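Local coordinates for protein transcriptional regulator, TetR family (Myxococcus xanthus, PDB 5K7F) that probably binds DNA as a dimeric TetR-family repressor and regulates the alternative route of isovaleryl coenzyme A biosynthesis, at residues Ala20-Ala25 against Leu64-Asn69; Thr24-Ile29 against Ile113-Glu118; Asn88-Leu93 against Met195-Phe200; His99-Val104 against Gln187-Met192. All coordinates share one frame; numbering follows the deposited sequence. Where two conformers were deposited one is given.

Contact 1: residues Ala20-Ala25 against Leu64-Asn69; sequences AILETA and LFAIMN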
loop_
_atom_site.group_PDB
_atom_site.type_symbol
_atom_site.label_atom_id
_atom_site.label_comp_id
_atom_site.label_asym_id
_atom_site.label_seq_id
_atom_site.Cartn_x
_atom_site.Cartn_y
_atom_site.Cartn_z
ATOM N N ALA A 20 10.197 18.750 -13.895
ATOM C CA ALA A 20 10.681 19.342 -12.650
ATOM C C ALA A 20 9.554 20.023 -11.879
ATOM O O ALA A 20 9.468 19.907 -10.650
ATOM C CB ALA A 20 11.810 20.339 -12.977
ATOM N N ILE A 21 8.669 20.733 -12.585
ATOM C CA ILE A 21 7.501 21.321 -11.948
ATOM C C ILE A 21 6.671 20.236 -11.277
ATOM O O ILE A 21 6.251 20.373 -10.128
ATOM C CB ILE A 21 6.658 22.097 -12.976
ATOM C CG1 ILE A 21 7.397 23.345 -13.451
ATOM C CG2 ILE A 21 5.314 22.517 -12.400
ATOM C CD1 ILE A 21 6.665 24.039 -14.586
ATOM N N LEU A 22 6.408 19.137 -12.005
ATOM C CA LEU A 22 5.521 18.099 -11.465
ATOM C C LEU A 22 6.133 17.414 -10.248
ATOM O O LEU A 22 5.410 17.060 -9.295
ATOM C CB LEU A 22 5.202 17.039 -12.518
ATOM C CG LEU A 22 4.539 17.504 -13.803
ATOM C CD1 LEU A 22 4.238 16.357 -14.698
ATOM C CD2 LEU A 22 3.291 18.307 -13.521
ATOM N N GLU A 23 7.460 17.246 -10.256
ATOM C CA GLU A 23 8.167 16.620 -9.145
ATOM C C GLU A 23 8.160 17.528 -7.931
ATOM O O GLU A 23 8.016 17.060 -6.796
ATOM C CB GLU A 23 9.616 16.289 -9.554
ATOM C CG GLU A 23 9.711 15.146 -10.602
ATOM C CD GLU A 23 11.076 15.009 -11.245
ATOM O OE1 GLU A 23 12.054 15.561 -10.692
ATOM O OE2 GLU A 23 11.171 14.314 -12.281
ATOM N N THR A 24 8.314 18.832 -8.167
ATOM C CA THR A 24 8.282 19.803 -7.081
ATOM C C THR A 24 6.879 19.867 -6.489
ATOM O O THR A 24 6.704 19.826 -5.277
ATOM C CB THR A 24 8.771 21.182 -7.587
ATOM O OG1 THR A 24 10.156 21.127 -7.972
ATOM C CG2 THR A 24 8.594 22.250 -6.516
ATOM N N ALA A 25 5.862 19.919 -7.348
ATOM C CA ALA A 25 4.477 19.887 -6.890
ATOM C C ALA A 25 4.163 18.611 -6.117
ATOM O O ALA A 25 3.471 18.649 -5.094
ATOM C CB ALA A 25 3.556 20.029 -8.093
ATOM N N LEU A 64 -2.985 17.673 -10.930
ATOM C CA LEU A 64 -3.070 16.313 -10.406
ATOM C C LEU A 64 -3.027 15.269 -11.531
ATOM O O LEU A 64 -2.255 14.305 -11.463
ATOM C CB LEU A 64 -4.332 16.191 -9.547
ATOM C CG LEU A 64 -4.575 14.870 -8.828
ATOM C CD1 LEU A 64 -3.338 14.535 -7.970
ATOM C CD2 LEU A 64 -5.822 14.951 -7.976
ATOM N N PHE A 65 -3.852 15.446 -12.573
ATOM C CA PHE A 65 -3.857 14.536 -13.726
ATOM C C PHE A 65 -2.495 14.501 -14.402
ATOM O O PHE A 65 -2.041 13.454 -14.883
ATOM C CB PHE A 65 -4.921 15.014 -14.706
ATOM C CG PHE A 65 -5.008 14.241 -15.991
ATOM C CD1 PHE A 65 -5.006 12.865 -16.005
ATOM C CD2 PHE A 65 -5.178 14.914 -17.184
ATOM C CE1 PHE A 65 -5.137 12.186 -17.185
ATOM C CE2 PHE A 65 -5.301 14.236 -18.361
ATOM C CZ PHE A 65 -5.293 12.872 -18.363
ATOM N N ALA A 66 -1.843 15.643 -14.462
ATOM C CA ALA A 66 -0.510 15.689 -15.043
ATOM C C ALA A 66 0.473 14.848 -14.232
ATOM O O ALA A 66 1.332 14.143 -14.798
ATOM C CB ALA A 66 -0.046 17.135 -15.095
ATOM N N ILE A 67 0.419 14.969 -12.906
ATOM C CA ILE A 67 1.348 14.191 -12.089
ATOM C C ILE A 67 1.061 12.711 -12.275
ATOM O O ILE A 67 1.995 11.914 -12.463
ATOM C CB ILE A 67 1.304 14.612 -10.606
ATOM C CG1 ILE A 67 1.835 16.036 -10.416
ATOM C CG2 ILE A 67 2.155 13.656 -9.724
ATOM C CD1 ILE A 67 1.522 16.620 -9.055
ATOM N N MET A 68 -0.236 12.316 -12.241
ATOM C CA MET A 68 -0.569 10.906 -12.393
ATOM C C MET A 68 -0.170 10.373 -13.776
ATOM O O MET A 68 0.351 9.259 -13.898
ATOM C CB MET A 68 -2.055 10.698 -12.046
ATOM C CG MET A 68 -2.342 11.035 -10.587
ATOM S SD MET A 68 -4.066 10.720 -10.103
ATOM C CE MET A 68 -4.008 8.944 -10.104
ATOM N N ASN A 69 -0.365 11.146 -14.836
ATOM C CA ASN A 69 0.103 10.724 -16.151
ATOM C C ASN A 69 1.624 10.631 -16.203
ATOM O O ASN A 69 2.181 9.753 -16.876
ATOM C CB ASN A 69 -0.391 11.694 -17.212
ATOM C CG ASN A 69 -1.725 11.292 -17.777
ATOM O OD1 ASN A 69 -2.059 10.100 -17.880
ATOM N ND2 ASN A 69 -2.474 12.276 -18.200
#
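Leu22 CG and Ile67 CG1 both lie beside the backbone N of their own residue, anti to the carbonyl carbon (chi1 -58° and -67°). With these torsions the two side chains slide past each other in opposite directions, each running alongside the other towards the partner helix. CG1 of Ile67 passes CB of Leu22 at 4.1 Å and comes within 3.9 Å of Leu22 O, while its CD1 goes on to the methyl of Ala25, with 4.1 Å from CD1 to CB. The fork of Leu22 straddles the helix surface at Ala66. Its CD2 packs on Ala66 CB at 3.9 Å, and its CD1 sits 3.7 Å from Ala66 O. With an alanine here the Leu22 fork is gone, which is likely to leave the Ala66 methyl without its partner and a gap beside Ile67 CG1. The segment axes approach to 9.9 Å and cross at -105°, with Ala25 and Ala66 receiving the larger side chains. The contact joins helix 18-32 of the DNA-binding domain to helix 60-83, which in TetR-family proteins runs on into the C-terminal domain. Leu63 of helix 60-83 lies against both Leu22 and Ala25, Ile57 covers Ala66 from a loop, and Val112 and Ile115 of helix 110-117 cover Ile67.

Contact 2: residues Thr24-Ile29 against Ile113-Glu118; sequences TAARLI and IIILHE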
loop_
_atom_site.group_PDB
_atom_site.type_symbol
_atom_site.label_atom_id
_atom_site.label_comp_id
_atom_site.label_asym_id
_atom_site.label_seq_id
_atom_site.Cartn_x
_atom_site.Cartn_y
_atom_site.Cartn_z
ATOM N N THR A 24 8.314 18.832 -8.167
ATOM C CA THR A 24 8.282 19.803 -7.081
ATOM C C THR A 24 6.879 19.867 -6.489
ATOM O O THR A 24 6.704 19.826 -5.277
ATOM C CB THR A 24 8.771 21.182 -7.587
ATOM O OG1 THR A 24 10.156 21.127 -7.972
ATOM C CG2 THR A 24 8.594 22.250 -6.516
ATOM N N ALA A 25 5.862 19.919 -7.348
ATOM C CA ALA A 25 4.477 19.887 -6.890
ATOM C C ALA A 25 4.163 18.611 -6.117
ATOM O O ALA A 25 3.471 18.649 -5.094
ATOM C CB ALA A 25 3.556 20.029 -8.093
ATOM N N ALA A 26 4.625 17.460 -6.624
ATOM C CA ALA A 26 4.411 16.195 -5.920
ATOM C C ALA A 26 5.021 16.232 -4.516
ATOM O O ALA A 26 4.399 15.769 -3.552
ATOM C CB ALA A 26 4.998 15.031 -6.720
ATOM N N ARG A 27 6.243 16.755 -4.389
ATOM C CA ARG A 27 6.827 16.965 -3.061
ATOM C C ARG A 27 5.892 17.776 -2.149
ATOM O O ARG A 27 5.570 17.358 -1.027
ATOM C CB ARG A 27 8.191 17.652 -3.187
ATOM C CG ARG A 27 9.294 16.736 -3.600
ATOM C CD ARG A 27 10.647 17.395 -3.361
ATOM N NE ARG A 27 11.107 18.151 -4.531
ATOM C CZ ARG A 27 11.614 17.593 -5.637
ATOM N NH1 ARG A 27 11.722 16.266 -5.737
ATOM N NH2 ARG A 27 12.010 18.357 -6.660
ATOM N N LEU A 28 5.455 18.951 -2.596
ATOM C CA LEU A 28 4.615 19.770 -1.724
ATOM C C LEU A 28 3.319 19.047 -1.364
ATOM O O LEU A 28 2.870 19.073 -0.203
ATOM C CB LEU A 28 4.306 21.107 -2.401
ATOM C CG LEU A 28 5.478 22.023 -2.663
ATOM C CD1 LEU A 28 4.998 23.225 -3.480
ATOM C CD2 LEU A 28 6.095 22.496 -1.380
ATOM N N ILE A 29 2.705 18.380 -2.339
ATOM C CA ILE A 29 1.425 17.723 -2.076
ATOM C C ILE A 29 1.605 16.624 -1.036
ATOM O O ILE A 29 0.778 16.462 -0.127
ATOM C CB ILE A 29 0.819 17.173 -3.381
ATOM C CG1 ILE A 29 0.249 18.316 -4.220
ATOM C CG2 ILE A 29 -0.305 16.207 -3.075
ATOM C CD1 ILE A 29 -0.140 17.914 -5.639
ATOM N N ILE A 113 5.074 8.762 -7.650
ATOM C CA ILE A 113 4.457 7.441 -7.656
ATOM C C ILE A 113 3.484 7.303 -6.481
ATOM O O ILE A 113 2.444 6.654 -6.586
ATOM C CB ILE A 113 5.549 6.352 -7.637
ATOM C CG1 ILE A 113 6.555 6.522 -8.808
ATOM C CG2 ILE A 113 4.954 4.948 -7.569
ATOM C CD1 ILE A 113 5.934 6.477 -10.246
ATOM N N ILE A 114 3.814 7.891 -5.331
ATOM C CA ILE A 114 2.891 7.885 -4.208
ATOM C C ILE A 114 1.560 8.515 -4.613
ATOM O O ILE A 114 0.475 7.998 -4.287
ATOM C CB ILE A 114 3.541 8.629 -3.027
ATOM C CG1 ILE A 114 4.718 7.795 -2.506
ATOM C CG2 ILE A 114 2.530 8.965 -1.940
ATOM C CD1 ILE A 114 5.554 8.540 -1.492
ATOM N N ILE A 115 1.621 9.651 -5.314
ATOM C CA ILE A 115 0.387 10.340 -5.660
ATOM C C ILE A 115 -0.423 9.519 -6.650
ATOM O O ILE A 115 -1.663 9.474 -6.578
ATOM C CB ILE A 115 0.701 11.748 -6.178
ATOM C CG1 ILE A 115 1.116 12.630 -5.006
ATOM C CG2 ILE A 115 -0.488 12.341 -6.918
ATOM C CD1 ILE A 115 1.834 13.873 -5.443
ATOM N N LEU A 116 0.266 8.821 -7.555
ATOM C CA LEU A 116 -0.384 7.938 -8.520
ATOM C C LEU A 116 -1.345 6.953 -7.856
ATOM O O LEU A 116 -2.391 6.613 -8.426
ATOM C CB LEU A 116 0.692 7.191 -9.291
ATOM C CG LEU A 116 0.240 6.219 -10.351
ATOM C CD1 LEU A 116 -0.669 6.893 -11.394
ATOM C CD2 LEU A 116 1.520 5.662 -10.980
ATOM N N HIS A 117 -0.992 6.442 -6.684
ATOM C CA HIS A 117 -1.790 5.409 -6.047
ATOM C C HIS A 117 -2.446 5.873 -4.755
ATOM O O HIS A 117 -3.188 5.090 -4.134
ATOM C CB HIS A 117 -0.923 4.164 -5.811
ATOM C CG HIS A 117 -0.663 3.391 -7.067
ATOM N ND1 HIS A 117 -1.633 2.622 -7.673
ATOM C CD2 HIS A 117 0.429 3.314 -7.865
ATOM C CE1 HIS A 117 -1.144 2.082 -8.774
ATOM N NE2 HIS A 117 0.108 2.487 -8.918
ATOM N N GLU A 118 -2.228 7.125 -4.355
ATOM C CA GLU A 118 -2.880 7.721 -3.188
ATOM C C GLU A 118 -3.788 8.878 -3.611
ATOM O O GLU A 118 -4.986 8.696 -3.835
ATOM C CB GLU A 118 -1.843 8.216 -2.174
#
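Ile115 carries this contact, and nearly all of its work is done by one atom, the terminal methyl CD1, set down against Ala26 and Ile29. The side chain of Ile115 reaches out almost fully extended along its longer branch (chi2 162°), which delivers CD1 straight onto the opposing helix. There it comes down on the backbone itself: 3.5 Å from CD1 to Ala26 CA, and 3.6 Å from CD1 to Ala26 CB. That is snug packing. Ile29, one turn on, meets the same methyl from an adjacent direction, through CB and CG2. CG2 of Ile29 is 4.0 Å from CD1 of Ile115, and the two side chains cross at about a right angle, so they meet at one spot instead of running side by side. The contact is wholly apolar. Around it, Val112 and Glu111 extend the surface that Ala26 packs on, Leu64 of helix 60-83 touches Ile115, and Tyr34 lies against Ile29. His117 O at the end of helix 110-117 accepts a hydrogen bond from Lys175 NZ of the second subunit. Helix 18-32 belongs to the DNA-binding domain and helix 110-117 to the larger C-terminal domain, so this is a piece of the interdomain seam of a TetR-type regulator.

Contact 3: residues Asn88-Leu93 against Met195-Phe200; sequences NPVERL and MLFPPF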
loop_
_atom_site.group_PDB
_atom_site.type_symbol
_atom_site.label_atom_id
_atom_site.label_comp_id
_atom_site.label_asym_id
_atom_site.label_seq_id
_atom_site.Cartn_x
_atom_site.Cartn_y
_atom_site.Cartn_z
ATOM N N ASN A 88 12.173 -14.988 -21.402
ATOM C CA ASN A 88 11.910 -15.866 -20.274
ATOM C C ASN A 88 11.049 -15.129 -19.246
ATOM O O ASN A 88 11.472 -14.068 -18.741
ATOM C CB ASN A 88 13.241 -16.325 -19.680
ATOM C CG ASN A 88 13.045 -17.194 -18.465
ATOM O OD1 ASN A 88 12.223 -16.873 -17.640
ATOM N ND2 ASN A 88 13.806 -18.287 -18.343
ATOM N N PRO A 89 9.831 -15.631 -18.932
ATOM C CA PRO A 89 8.866 -14.844 -18.138
ATOM C C PRO A 89 9.224 -14.717 -16.667
ATOM O O PRO A 89 8.879 -13.689 -16.063
ATOM C CB PRO A 89 7.539 -15.601 -18.321
ATOM C CG PRO A 89 7.954 -17.036 -18.643
ATOM C CD PRO A 89 9.251 -16.891 -19.429
ATOM N N VAL A 90 9.895 -15.707 -16.064
ATOM C CA VAL A 90 10.368 -15.513 -14.698
ATOM C C VAL A 90 11.535 -14.528 -14.655
ATOM O O VAL A 90 11.588 -13.669 -13.762
ATOM C CB VAL A 90 10.699 -16.856 -14.013
ATOM C CG1 VAL A 90 12.051 -17.406 -14.365
ATOM C CG2 VAL A 90 10.580 -16.670 -12.486
ATOM N N GLU A 91 12.452 -14.575 -15.642
ATOM C CA GLU A 91 13.498 -13.555 -15.711
ATOM C C GLU A 91 12.889 -12.175 -15.894
ATOM O O GLU A 91 13.354 -11.196 -15.292
ATOM C CB GLU A 91 14.457 -13.839 -16.876
ATOM C CG GLU A 91 15.355 -15.066 -16.732
ATOM C CD GLU A 91 16.367 -15.207 -17.891
ATOM O OE1 GLU A 91 16.530 -14.255 -18.709
ATOM O OE2 GLU A 91 16.987 -16.286 -17.983
ATOM N N ARG A 92 11.834 -12.088 -16.666
ATOM C CA ARG A 92 11.154 -10.822 -16.868
ATOM C C ARG A 92 10.517 -10.296 -15.556
ATOM O O ARG A 92 10.650 -9.152 -15.196
ATOM C CB ARG A 92 10.104 -10.968 -17.943
ATOM C CG ARG A 92 9.543 -9.699 -18.441
ATOM C CD ARG A 92 8.953 -9.852 -19.827
ATOM N NE ARG A 92 7.708 -10.462 -19.808
ATOM C CZ ARG A 92 7.418 -11.637 -20.340
ATOM N NH1 ARG A 92 8.319 -12.307 -20.944
ATOM N NH2 ARG A 92 6.239 -12.121 -20.197
ATOM N N LEU A 93 9.852 -11.186 -14.825
ATOM C CA LEU A 93 9.234 -10.769 -13.564
ATOM C C LEU A 93 10.295 -10.347 -12.545
ATOM O O LEU A 93 10.121 -9.345 -11.830
ATOM C CB LEU A 93 8.389 -11.914 -13.024
ATOM C CG LEU A 93 7.013 -12.049 -13.684
ATOM C CD1 LEU A 93 6.507 -13.426 -13.423
ATOM C CD2 LEU A 93 6.079 -10.956 -13.169
ATOM N N MET A 195 12.111 -14.205 -2.658
ATOM C CA MET A 195 10.894 -14.762 -2.050
ATOM C C MET A 195 9.880 -15.189 -3.099
ATOM O O MET A 195 9.302 -16.283 -3.016
ATOM C CB MET A 195 10.217 -13.737 -1.148
ATOM C CG MET A 195 10.891 -13.430 0.115
ATOM S SD MET A 195 9.650 -12.769 1.267
ATOM C CE MET A 195 9.038 -14.248 1.926
ATOM N N LEU A 196 9.568 -14.295 -4.038
ATOM C CA LEU A 196 8.512 -14.589 -4.993
ATOM C C LEU A 196 8.993 -15.429 -6.154
ATOM O O LEU A 196 8.223 -16.248 -6.677
ATOM C CB LEU A 196 7.910 -13.292 -5.531
ATOM C CG LEU A 196 6.735 -12.649 -4.795
ATOM C CD1 LEU A 196 5.874 -11.883 -5.786
ATOM C CD2 LEU A 196 5.867 -13.627 -3.988
ATOM N N PHE A 197 10.238 -15.246 -6.584
ATOM C CA PHE A 197 10.740 -15.857 -7.810
ATOM C C PHE A 197 12.061 -16.584 -7.566
ATOM O O PHE A 197 13.059 -16.328 -8.236
ATOM C CB PHE A 197 10.905 -14.788 -8.890
ATOM C CG PHE A 197 9.702 -13.890 -9.064
ATOM C CD1 PHE A 197 8.491 -14.396 -9.483
ATOM C CD2 PHE A 197 9.778 -12.532 -8.803
ATOM C CE1 PHE A 197 7.392 -13.578 -9.638
ATOM C CE2 PHE A 197 8.694 -11.703 -8.988
ATOM C CZ PHE A 197 7.489 -12.224 -9.395
ATOM N N PRO A 198 12.100 -17.511 -6.619
ATOM C CA PRO A 198 13.309 -18.301 -6.410
ATOM C C PRO A 198 13.524 -19.258 -7.568
ATOM O O PRO A 198 12.604 -19.494 -8.365
ATOM C CB PRO A 198 12.996 -19.070 -5.124
ATOM C CG PRO A 198 11.542 -19.315 -5.238
ATOM C CD PRO A 198 10.975 -18.038 -5.854
ATOM N N PRO A 199 14.704 -19.853 -7.687
ATOM C CA PRO A 199 14.846 -21.011 -8.579
ATOM C C PRO A 199 13.804 -22.073 -8.259
ATOM O O PRO A 199 13.575 -22.429 -7.095
ATOM C CB PRO A 199 16.270 -21.500 -8.301
ATOM C CG PRO A 199 16.998 -20.249 -7.851
ATOM C CD PRO A 199 15.992 -19.420 -7.116
ATOM N N PHE A 200 13.147 -22.560 -9.304
ATOM C CA PHE A 200 12.069 -23.519 -9.156
ATOM C C PHE A 200 12.057 -24.473 -10.345
ATOM O O PHE A 200 12.055 -24.019 -11.484
ATOM C CB PHE A 200 10.723 -22.797 -9.036
ATOM C CG PHE A 200 9.538 -23.726 -9.048
ATOM C CD1 PHE A 200 9.209 -24.465 -7.936
ATOM C CD2 PHE A 200 8.773 -23.873 -10.191
ATOM C CE1 PHE A 200 8.122 -25.322 -7.967
ATOM C CE2 PHE A 200 7.708 -24.715 -10.230
ATOM C CZ PHE A 200 7.375 -25.446 -9.117
#
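The ring of Phe197 is sandwiched between two leucine CB atoms, Leu93 from the partner helix on one face and its own neighbour Leu196 on the other. Leu93 CB makes a CH-pi contact, 4.0 Å from the ring centroid and 20° off the normal, so it is displaced towards the rim and comes within 3.8 Å of CZ. Leu196 CB, by contrast, stands over the ring centre, 3.7 Å above the plane. Further along the Leu93 side chain, which crosses that of Phe197 at about a right angle, CD1 touches CE1 of the ring at 3.9 Å. Val90 meets the stem of the aromatic residue instead: its CG2, placed anti to the backbone N, packs 4.1 Å from Phe197 CB. A serine in place of Phe197 would probably leave Leu93 CB and Leu196 CB facing a gap where the ring had filled the space between them.

The helix that presents Val90 and Leu93 begins just here. Asn88 is its N-cap, and Asn88 OD1 accepts from Glu91 N at 3.1 Å in a nearly straight bond, with the donor above the carbonyl plane. Phe197, for its part, is where the chain leaves helix 185-196, and its O is bound by Arg94 NE. Phe166 of helix 159-171 and Met97 also touch Phe197. Leu196 packs on Met195 of the second subunit, so the Phe197 ring lies close behind the dimer interface, which in TetR-family proteins is typically built from the last two helices of the C-terminal domain.

Contact 4: residues His99-Val104 against Gln187-Met192; sequences HNILLV and QIADGM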
loop_
_atom_site.group_PDB
_atom_site.type_symbol
_atom_site.label_atom_id
_atom_site.label_comp_id
_atom_site.label_asym_id
_atom_site.label_seq_id
_atom_site.Cartn_x
_atom_site.Cartn_y
_atom_site.Cartn_z
ATOM N N HIS A 99 13.355 -3.327 -11.044
ATOM C CA HIS A 99 13.155 -1.971 -11.573
ATOM C C HIS A 99 12.027 -1.222 -10.861
ATOM O O HIS A 99 12.145 -0.018 -10.585
ATOM C CB HIS A 99 12.891 -2.041 -13.072
ATOM C CG HIS A 99 14.142 -2.272 -13.903
ATOM N ND1 HIS A 99 15.158 -1.350 -14.009
ATOM C CD2 HIS A 99 14.547 -3.351 -14.617
ATOM C CE1 HIS A 99 16.119 -1.835 -14.784
ATOM N NE2 HIS A 99 15.770 -3.050 -15.177
ATOM N N ASN A 100 10.906 -1.908 -10.572
ATOM C CA ASN A 100 9.786 -1.250 -9.890
ATOM C C ASN A 100 10.182 -0.788 -8.473
ATOM O O ASN A 100 9.763 0.276 -8.012
ATOM C CB ASN A 100 8.598 -2.208 -9.855
ATOM C CG ASN A 100 7.257 -1.537 -9.685
ATOM O OD1 ASN A 100 6.266 -2.088 -10.151
ATOM N ND2 ASN A 100 7.201 -0.383 -9.035
ATOM N N ILE A 101 10.979 -1.581 -7.755
ATOM C CA ILE A 101 11.368 -1.189 -6.411
ATOM C C ILE A 101 12.240 0.053 -6.468
ATOM O O ILE A 101 12.139 0.956 -5.623
ATOM C CB ILE A 101 12.084 -2.351 -5.701
ATOM C CG1 ILE A 101 11.102 -3.458 -5.352
ATOM C CG2 ILE A 101 12.770 -1.882 -4.387
ATOM C CD1 ILE A 101 11.745 -4.778 -4.992
ATOM N N LEU A 102 13.108 0.111 -7.461
ATOM C CA LEU A 102 13.924 1.307 -7.644
ATOM C C LEU A 102 13.046 2.519 -7.979
ATOM O O LEU A 102 13.217 3.598 -7.409
ATOM C CB LEU A 102 15.010 1.056 -8.713
ATOM C CG LEU A 102 16.072 -0.050 -8.434
ATOM C CD1 LEU A 102 16.996 -0.235 -9.613
ATOM C CD2 LEU A 102 16.815 0.185 -7.120
ATOM N N LEU A 103 12.097 2.377 -8.898
ATOM C CA LEU A 103 11.197 3.498 -9.182
ATOM C C LEU A 103 10.480 4.021 -7.925
ATOM O O LEU A 103 10.251 5.225 -7.781
ATOM C CB LEU A 103 10.173 3.064 -10.233
ATOM C CG LEU A 103 9.011 4.016 -10.485
ATOM C CD1 LEU A 103 9.475 5.299 -11.063
ATOM C CD2 LEU A 103 7.996 3.390 -11.433
ATOM N N VAL A 104 10.165 3.137 -6.982
ATOM C CA VAL A 104 9.437 3.501 -5.780
ATOM C C VAL A 104 10.319 4.211 -4.778
ATOM O O VAL A 104 9.811 4.993 -3.959
ATOM C CB VAL A 104 8.834 2.216 -5.194
ATOM C CG1 VAL A 104 8.496 2.378 -3.771
ATOM C CG2 VAL A 104 7.563 1.849 -5.980
ATOM N N GLN A 187 19.335 -4.545 -1.199
ATOM C CA GLN A 187 19.085 -5.679 -0.309
ATOM C C GLN A 187 17.595 -6.019 -0.284
ATOM O O GLN A 187 17.226 -7.204 -0.278
ATOM C CB GLN A 187 19.584 -5.381 1.101
ATOM C CG GLN A 187 21.071 -5.450 1.271
ATOM C CD GLN A 187 21.550 -4.853 2.591
ATOM O OE1 GLN A 187 21.135 -3.774 2.997
ATOM N NE2 GLN A 187 22.430 -5.577 3.273
ATOM N N ILE A 188 16.739 -4.989 -0.324
ATOM C CA ILE A 188 15.287 -5.204 -0.315
ATOM C C ILE A 188 14.894 -5.897 -1.606
ATOM O O ILE A 188 14.168 -6.902 -1.579
ATOM C CB ILE A 188 14.485 -3.894 -0.118
ATOM C CG1 ILE A 188 14.796 -3.290 1.268
ATOM C CG2 ILE A 188 12.950 -4.180 -0.267
ATOM C CD1 ILE A 188 14.438 -1.813 1.485
ATOM N N ALA A 189 15.428 -5.437 -2.743
ATOM C CA ALA A 189 15.073 -6.079 -4.010
ATOM C C ALA A 189 15.613 -7.499 -4.084
ATOM O O ALA A 189 14.908 -8.418 -4.535
ATOM C CB ALA A 189 15.575 -5.253 -5.191
ATOM N N ASP A 190 16.861 -7.711 -3.648
ATOM C CA ASP A 190 17.409 -9.060 -3.708
ATOM C C ASP A 190 16.510 -10.004 -2.922
ATOM O O ASP A 190 16.247 -11.138 -3.351
ATOM C CB ASP A 190 18.843 -9.085 -3.160
ATOM C CG ASP A 190 19.870 -8.535 -4.139
ATOM O OD1 ASP A 190 19.580 -8.406 -5.343
ATOM O OD2 ASP A 190 20.997 -8.256 -3.689
ATOM N N GLY A 191 16.021 -9.539 -1.781
ATOM C CA GLY A 191 15.234 -10.364 -0.889
ATOM C C GLY A 191 13.829 -10.627 -1.387
ATOM O O GLY A 191 13.318 -11.755 -1.266
ATOM N N MET A 192 13.182 -9.583 -1.922
ATOM C CA MET A 192 11.809 -9.728 -2.417
ATOM C C MET A 192 11.763 -10.651 -3.627
ATOM O O MET A 192 10.881 -11.513 -3.741
ATOM C CB MET A 192 11.230 -8.364 -2.769
ATOM C CG MET A 192 10.744 -7.591 -1.540
ATOM S SD MET A 192 9.726 -6.142 -1.922
ATOM C CE MET A 192 9.683 -5.439 -0.301
#
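Ile101 points its side chain at Ala189, and the contact can be read by walking outward along it. CB stays back, leaving the work to its branches. The short branch, CG2, lies anti to the backbone N and stays at the edge of the contact, about 4.5 Å from Ala189 CB. CG1 takes the other direction, beside the backbone N (chi1 -71°), and serves mainly as the spacer that carries the tip forward. With the chain nearly extended beyond it (chi2 165°), CD1 lands on helix 185-196 and does the touching. It rests 3.7 Å from Ala189 CA and 3.9 Å from Ala189 CB, close to the backbone because the alanine offers only a methyl. The same CD1 also meets Met192 SD, again at 3.9 Å. Met192 stands one turn after Ala189 and stretches its chain out beyond CG, so that its sulfur comes alongside the isoleucine tip and the methyl is held between alanine and thioether.

The same two helices are also joined by a salt bridge from Asp190 OD1 to Arg98 NH1, one residue before the 99-104 segment. Val170 of helix 159-171 and Ile173 in the following loop also pack on Ile101, and Met169 and Ile173 on Met192, which in addition touches Ser165 of the second subunit. Helix 89-105 thus lies between neighbours, with Ile101 turned to helices 159-171 and 185-196, while His99, Asn100 and Leu103 pack against helix 60-83.

All four contacts are buried and apolar, but they serve different parts of the chain. Contacts 1 and 2 share helix 18-32, lie about 7 Å apart between centres and touch through Ile67 and Ile29; the first holds this N-terminal helix to the connecting helix 60-83, the second reaches the C-terminal domain. Contacts 3 and 4 both join helix 89-105 to helix 185-196, with the second subunit nearby. Contact 3, about 20 Å from the chain's centre, uses an aromatic face where helices begin and end; the other three rely mainly on aliphatic tips set against alanines, with a thioether added in contact 4. Leu103 and Ile113 bring contacts 2 and 4 together, linking the two groups.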